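Local atomic coordinates of Cry23AA1 (Bacillus thuringiensis, PDB entry 4RHZ), a protein that probably acts as an insecticidal pore-forming toxin of the aerolysin family, working together with its binary partner Cry37Aa1. Residues I154-D168 / H212-R226. Sequence-based numbering, arbitrary orientation.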
loop_
_atom_site.group_PDB
_atom_site.type_symbol
_atom_site.label_atom_id
_atom_site.label_comp_id
_atom_site.label_asym_id
_atom_site.label_seq_id
_atom_site.Cartn_x
_atom_site.Cartn_y
_atom_site.Cartn_z
ATOM N N ILE A 154 1.116 7.220 -12.835
ATOM C CA ILE A 154 1.230 5.842 -12.312
ATOM C C ILE A 154 0.579 5.787 -10.914
ATOM O O ILE A 154 0.898 6.608 -10.032
ATOM C CB ILE A 154 2.690 5.333 -12.390
ATOM C CG1 ILE A 154 2.769 3.794 -12.406
ATOM C CG2 ILE A 154 3.543 5.910 -11.297
ATOM C CD1 ILE A 154 2.123 3.137 -11.259
ATOM N N GLN A 155 -0.369 4.889 -10.749
ATOM C CA GLN A 155 -1.064 4.747 -9.525
ATOM C C GLN A 155 -0.366 3.650 -8.657
ATOM O O GLN A 155 -0.432 2.474 -8.973
ATOM C CB GLN A 155 -2.524 4.411 -9.786
ATOM C CG GLN A 155 -3.321 4.328 -8.570
ATOM C CD GLN A 155 -4.778 4.209 -8.840
ATOM O OE1 GLN A 155 -5.389 3.162 -8.593
ATOM N NE2 GLN A 155 -5.374 5.297 -9.374
ATOM N N ASN A 156 0.271 4.092 -7.583
ATOM C CA ASN A 156 1.002 3.264 -6.627
ATOM C C ASN A 156 0.201 2.801 -5.458
ATOM O O ASN A 156 -0.582 3.578 -4.900
ATOM C CB ASN A 156 2.194 4.029 -6.088
ATOM C CG ASN A 156 3.444 3.521 -6.672
ATOM O OD1 ASN A 156 3.826 3.886 -7.829
ATOM N ND2 ASN A 156 4.098 2.566 -5.928
ATOM N N GLY A 157 0.386 1.534 -5.096
ATOM C CA GLY A 157 -0.167 0.982 -3.830
ATOM C C GLY A 157 0.932 0.362 -2.953
ATOM O O GLY A 157 1.904 -0.171 -3.484
ATOM N N THR A 158 0.802 0.514 -1.638
ATOM C CA THR A 158 1.706 -0.144 -0.689
ATOM C C THR A 158 0.902 -0.833 0.377
ATOM O O THR A 158 -0.190 -0.375 0.772
ATOM C CB THR A 158 2.568 0.800 0.087
ATOM O OG1 THR A 158 1.704 1.686 0.810
ATOM C CG2 THR A 158 3.513 1.556 -0.829
ATOM N N TYR A 159 1.424 -1.960 0.852
ATOM C CA TYR A 159 0.669 -2.728 1.899
ATOM C C TYR A 159 1.627 -3.396 2.883
ATOM O O TYR A 159 2.736 -3.795 2.504
ATOM C CB TYR A 159 -0.295 -3.740 1.294
ATOM C CG TYR A 159 0.399 -4.671 0.370
ATOM C CD1 TYR A 159 0.858 -5.951 0.809
ATOM C CD2 TYR A 159 0.668 -4.281 -0.948
ATOM C CE1 TYR A 159 1.561 -6.791 -0.050
ATOM C CE2 TYR A 159 1.388 -5.099 -1.815
ATOM C CZ TYR A 159 1.824 -6.358 -1.356
ATOM O OH TYR A 159 2.519 -7.109 -2.252
ATOM N N ASN A 160 1.211 -3.484 4.137
ATOM C CA ASN A 160 1.956 -4.250 5.140
ATOM C C ASN A 160 0.936 -5.004 5.977
ATOM O O ASN A 160 0.277 -4.406 6.829
ATOM C CB ASN A 160 2.803 -3.344 6.006
ATOM C CG ASN A 160 3.810 -4.149 6.912
ATOM O OD1 ASN A 160 3.711 -5.391 7.080
ATOM N ND2 ASN A 160 4.779 -3.427 7.489
ATOM N N VAL A 161 0.759 -6.299 5.717
ATOM C CA VAL A 161 -0.354 -7.016 6.370
ATOM C C VAL A 161 0.144 -8.127 7.310
ATOM O O VAL A 161 0.844 -9.014 6.869
ATOM C CB VAL A 161 -1.292 -7.612 5.363
ATOM C CG1 VAL A 161 -2.516 -8.208 6.041
ATOM C CG2 VAL A 161 -1.737 -6.570 4.275
ATOM N N PRO A 162 -0.205 -8.062 8.616
ATOM C CA PRO A 162 0.115 -9.191 9.493
ATOM C C PRO A 162 -0.666 -10.412 9.069
ATOM O O PRO A 162 -1.838 -10.308 8.666
ATOM C CB PRO A 162 -0.340 -8.718 10.885
ATOM C CG PRO A 162 -0.374 -7.189 10.821
ATOM C CD PRO A 162 -0.719 -6.894 9.373
ATOM N N VAL A 163 -0.014 -11.573 9.081
ATOM C CA VAL A 163 -0.779 -12.804 8.856
ATOM C C VAL A 163 -0.650 -13.725 10.091
ATOM O O VAL A 163 0.344 -13.650 10.875
ATOM C CB VAL A 163 -0.374 -13.539 7.551
ATOM C CG1 VAL A 163 -0.395 -12.589 6.347
ATOM C CG2 VAL A 163 1.025 -14.167 7.672
ATOM N N ASN A 164 -1.683 -14.554 10.254
ATOM C CA ASN A 164 -1.711 -15.634 11.196
ATOM C C ASN A 164 -1.113 -16.861 10.541
ATOM O O ASN A 164 -1.516 -17.225 9.437
ATOM C CB ASN A 164 -3.147 -15.941 11.541
ATOM C CG ASN A 164 -3.835 -14.775 12.198
ATOM O OD1 ASN A 164 -3.268 -14.097 13.075
ATOM N ND2 ASN A 164 -5.046 -14.488 11.726
ATOM N N VAL A 165 -0.167 -17.494 11.232
ATOM C CA VAL A 165 0.529 -18.700 10.754
ATOM C C VAL A 165 0.172 -19.858 11.747
ATOM O O VAL A 165 0.663 -19.902 12.867
ATOM C CB VAL A 165 2.062 -18.434 10.729
ATOM C CG1 VAL A 165 2.841 -19.653 10.291
ATOM C CG2 VAL A 165 2.411 -17.226 9.832
ATOM N N GLU A 166 -0.710 -20.749 11.335
ATOM C CA GLU A 166 -1.415 -21.641 12.215
ATOM C C GLU A 166 -1.397 -23.054 11.711
ATOM O O GLU A 166 -1.402 -23.290 10.488
ATOM C CB GLU A 166 -2.875 -21.217 12.341
ATOM C CG GLU A 166 -3.007 -19.972 13.183
ATOM C CD GLU A 166 -4.462 -19.610 13.380
ATOM O OE1 GLU A 166 -4.979 -19.837 14.476
ATOM O OE2 GLU A 166 -5.123 -19.165 12.425
ATOM N N CYS A 167 -1.393 -23.995 12.655
ATOM C CA CYS A 167 -1.704 -25.422 12.328
ATOM C C CYS A 167 -2.138 -26.212 13.577
ATOM O O CYS A 167 -2.042 -25.713 14.698
ATOM C CB CYS A 167 -0.549 -26.134 11.648
ATOM S SG CYS A 167 0.916 -26.120 12.685
ATOM N N ASP A 168 -2.626 -27.428 13.345
ATOM C CA ASP A 168 -2.956 -28.409 14.400
ATOM C C ASP A 168 -1.940 -29.526 14.397
ATOM O O ASP A 168 -1.331 -29.848 13.384
ATOM C CB ASP A 168 -4.323 -29.047 14.138
ATOM C CG ASP A 168 -5.483 -28.068 14.343
ATOM O OD1 ASP A 168 -5.334 -27.138 15.173
ATOM O OD2 ASP A 168 -6.542 -28.267 13.700
ATOM N N HIS A 212 -3.208 -26.886 18.937
ATOM C CA HIS A 212 -3.307 -25.894 17.884
ATOM C C HIS A 212 -2.119 -24.978 17.996
ATOM O O HIS A 212 -1.846 -24.442 19.102
ATOM C CB HIS A 212 -4.592 -25.080 18.001
ATOM C CG HIS A 212 -4.752 -24.042 16.922
ATOM N ND1 HIS A 212 -5.122 -24.356 15.629
ATOM C CD2 HIS A 212 -4.630 -22.689 16.958
ATOM C CE1 HIS A 212 -5.202 -23.246 14.911
ATOM N NE2 HIS A 212 -4.916 -22.219 15.697
ATOM N N PHE A 213 -1.417 -24.768 16.870
ATOM C CA PHE A 213 -0.333 -23.744 16.871
ATOM C C PHE A 213 -0.799 -22.438 16.219
ATOM O O PHE A 213 -1.251 -22.451 15.082
ATOM C CB PHE A 213 0.957 -24.232 16.203
ATOM C CG PHE A 213 1.981 -23.168 16.088
ATOM C CD1 PHE A 213 2.727 -22.816 17.187
ATOM C CD2 PHE A 213 2.159 -22.447 14.871
ATOM C CE1 PHE A 213 3.650 -21.801 17.127
ATOM C CE2 PHE A 213 3.095 -21.427 14.777
ATOM C CZ PHE A 213 3.846 -21.086 15.881
ATOM N N LYS A 214 -0.636 -21.335 16.936
ATOM C CA LYS A 214 -1.023 -20.005 16.480
ATOM C C LYS A 214 0.171 -19.107 16.494
ATOM O O LYS A 214 0.536 -18.552 17.542
ATOM C CB LYS A 214 -2.082 -19.403 17.390
ATOM C CG LYS A 214 -2.467 -17.949 16.939
ATOM C CD LYS A 214 -3.933 -17.651 17.105
ATOM C CE LYS A 214 -4.259 -16.222 16.566
ATOM N NZ LYS A 214 -5.739 -16.063 16.256
ATOM N N GLY A 215 0.840 -19.004 15.349
ATOM C CA GLY A 215 1.982 -18.100 15.254
ATOM C C GLY A 215 1.702 -16.922 14.322
ATOM O O GLY A 215 0.543 -16.591 14.030
ATOM N N SER A 216 2.752 -16.305 13.804
ATOM C CA SER A 216 2.502 -15.148 12.978
ATOM C C SER A 216 3.593 -14.818 11.954
ATOM O O SER A 216 4.736 -15.361 11.979
ATOM C CB SER A 216 2.213 -13.951 13.896
ATOM O OG SER A 216 3.438 -13.557 14.446
ATOM N N GLY A 217 3.238 -13.901 11.061
ATOM C CA GLY A 217 4.207 -13.353 10.088
ATOM C C GLY A 217 3.651 -12.164 9.342
ATOM O O GLY A 217 2.736 -11.474 9.825
ATOM N N PHE A 218 4.168 -11.916 8.147
ATOM C CA PHE A 218 3.625 -10.791 7.364
ATOM C C PHE A 218 3.721 -11.001 5.842
ATOM O O PHE A 218 4.453 -11.870 5.392
ATOM C CB PHE A 218 4.278 -9.488 7.812
ATOM C CG PHE A 218 5.745 -9.436 7.529
ATOM C CD1 PHE A 218 6.205 -8.939 6.309
ATOM C CD2 PHE A 218 6.681 -9.877 8.489
ATOM C CE1 PHE A 218 7.580 -8.887 6.034
ATOM C CE2 PHE A 218 8.059 -9.831 8.246
ATOM C CZ PHE A 218 8.525 -9.356 7.001
ATOM N N ILE A 219 2.986 -10.192 5.066
ATOM C CA ILE A 219 3.215 -10.074 3.605
ATOM C C ILE A 219 3.216 -8.551 3.354
ATOM O O ILE A 219 2.305 -7.847 3.799
ATOM C CB ILE A 219 2.107 -10.853 2.865
ATOM C CG1 ILE A 219 2.208 -10.753 1.349
ATOM C CG2 ILE A 219 0.678 -10.385 3.273
ATOM C CD1 ILE A 219 3.453 -11.259 0.841
ATOM N N GLU A 220 4.278 -8.014 2.774
ATOM C CA GLU A 220 4.350 -6.632 2.519
ATOM C C GLU A 220 4.880 -6.374 1.096
ATOM O O GLU A 220 5.526 -7.257 0.485
ATOM C CB GLU A 220 5.174 -5.892 3.567
ATOM C CG GLU A 220 6.616 -6.032 3.346
ATOM C CD GLU A 220 7.470 -5.153 4.274
ATOM O OE1 GLU A 220 7.032 -4.032 4.665
ATOM O OE2 GLU A 220 8.608 -5.566 4.587
ATOM N N GLY A 221 4.626 -5.168 0.564
ATOM C CA GLY A 221 4.875 -4.869 -0.899
ATOM C C GLY A 221 4.547 -3.406 -1.286
ATOM O O GLY A 221 3.889 -2.682 -0.521
ATOM N N ALA A 222 4.987 -2.999 -2.470
ATOM C CA ALA A 222 4.713 -1.683 -3.009
ATOM C C ALA A 222 4.810 -1.920 -4.494
ATOM O O ALA A 222 5.834 -2.414 -4.959
ATOM C CB ALA A 222 5.803 -0.664 -2.566
ATOM N N GLN A 223 3.763 -1.613 -5.247
ATOM C CA GLN A 223 3.883 -1.695 -6.725
ATOM C C GLN A 223 3.002 -0.684 -7.409
ATOM O O GLN A 223 2.017 -0.181 -6.829
ATOM C CB GLN A 223 3.477 -3.093 -7.261
ATOM C CG GLN A 223 2.130 -3.426 -6.826
ATOM C CD GLN A 223 1.593 -4.677 -7.484
ATOM O OE1 GLN A 223 1.556 -5.755 -6.840
ATOM N NE2 GLN A 223 1.132 -4.558 -8.773
ATOM N N GLY A 224 3.300 -0.493 -8.690
ATOM C CA GLY A 224 2.382 0.218 -9.565
ATOM C C GLY A 224 1.153 -0.625 -9.693
ATOM O O GLY A 224 1.245 -1.856 -9.929
ATOM N N LEU A 225 0.001 -0.000 -9.564
ATOM C CA LEU A 225 -1.201 -0.749 -9.784
ATOM C C LEU A 225 -1.810 -0.560 -11.153
ATOM O O LEU A 225 -2.434 -1.489 -11.666
ATOM C CB LEU A 225 -2.253 -0.375 -8.778
ATOM C CG LEU A 225 -1.889 -0.440 -7.304
ATOM C CD1 LEU A 225 -3.005 0.313 -6.567
ATOM C CD2 LEU A 225 -1.816 -1.950 -6.830
ATOM N N ARG A 226 -1.691 0.660 -11.698
ATOM C CA ARG A 226 -2.236 1.018 -13.008
ATOM C C ARG A 226 -1.691 2.343 -13.479
ATOM O O ARG A 226 -1.186 3.155 -12.651
ATOM C CB ARG A 226 -3.732 1.035 -13.043
ATOM C CG ARG A 226 -4.334 1.656 -11.858
ATOM C CD ARG A 226 -5.462 2.423 -12.295
ATOM N NE ARG A 226 -6.708 1.910 -11.831
ATOM C CZ ARG A 226 -7.835 1.894 -12.562
ATOM N NH1 ARG A 226 -7.856 2.334 -13.833
ATOM N NH2 ARG A 226 -8.949 1.416 -12.012
HETATM O O HOH W 1 -8.054 2.509 -9.101
#
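Y159 lies across G221 in the long, twisted antiparallel strand pair of an aerolysin-type toxin, formed by strands 146-179 and 211-235 near the middle of the elongated molecule. Y159 CG sits between its backbone N and carbonyl carbon (chi1 55°), which swings the phenol over the neighbouring strand; there G221 CA meets the ring face in a CH-pi contact, 3.8 Å from its centroid. Glycine suits this place because any CB would collide with Y159 OH. On the same buried side, branched aliphatic side chains fill the core closely, V163 CG1 touching I219 CG2 at 3.9 Å, while strand 96-105 covers V161, V163 and I219 with F101 and F103. V165 CG2 packs over the S216-G217 peptide, 3.6 Å from G217 N. Toward the 226 end of this face, a classic beta bulge sets both L225 and R226 against Q155.

The opposite face, bearing T158, N160 and E220, is looser and more open to solvent: N160 ND2 stays 3.7 Å from E220 OE1, with the amide and carboxylate merely side by side.

At the other end the polar face tightens. With both ring nitrogens donating, H212 is probably an imidazolium, which the two flanking carboxylates would stabilise: ND1 gives a 2.8 Å bond to D168 OD1, whose carboxylate also receives N35. H212 NE2, with its partner in the ring plane, reaches E166 OE1 at 2.7 Å from above the carboxylate plane.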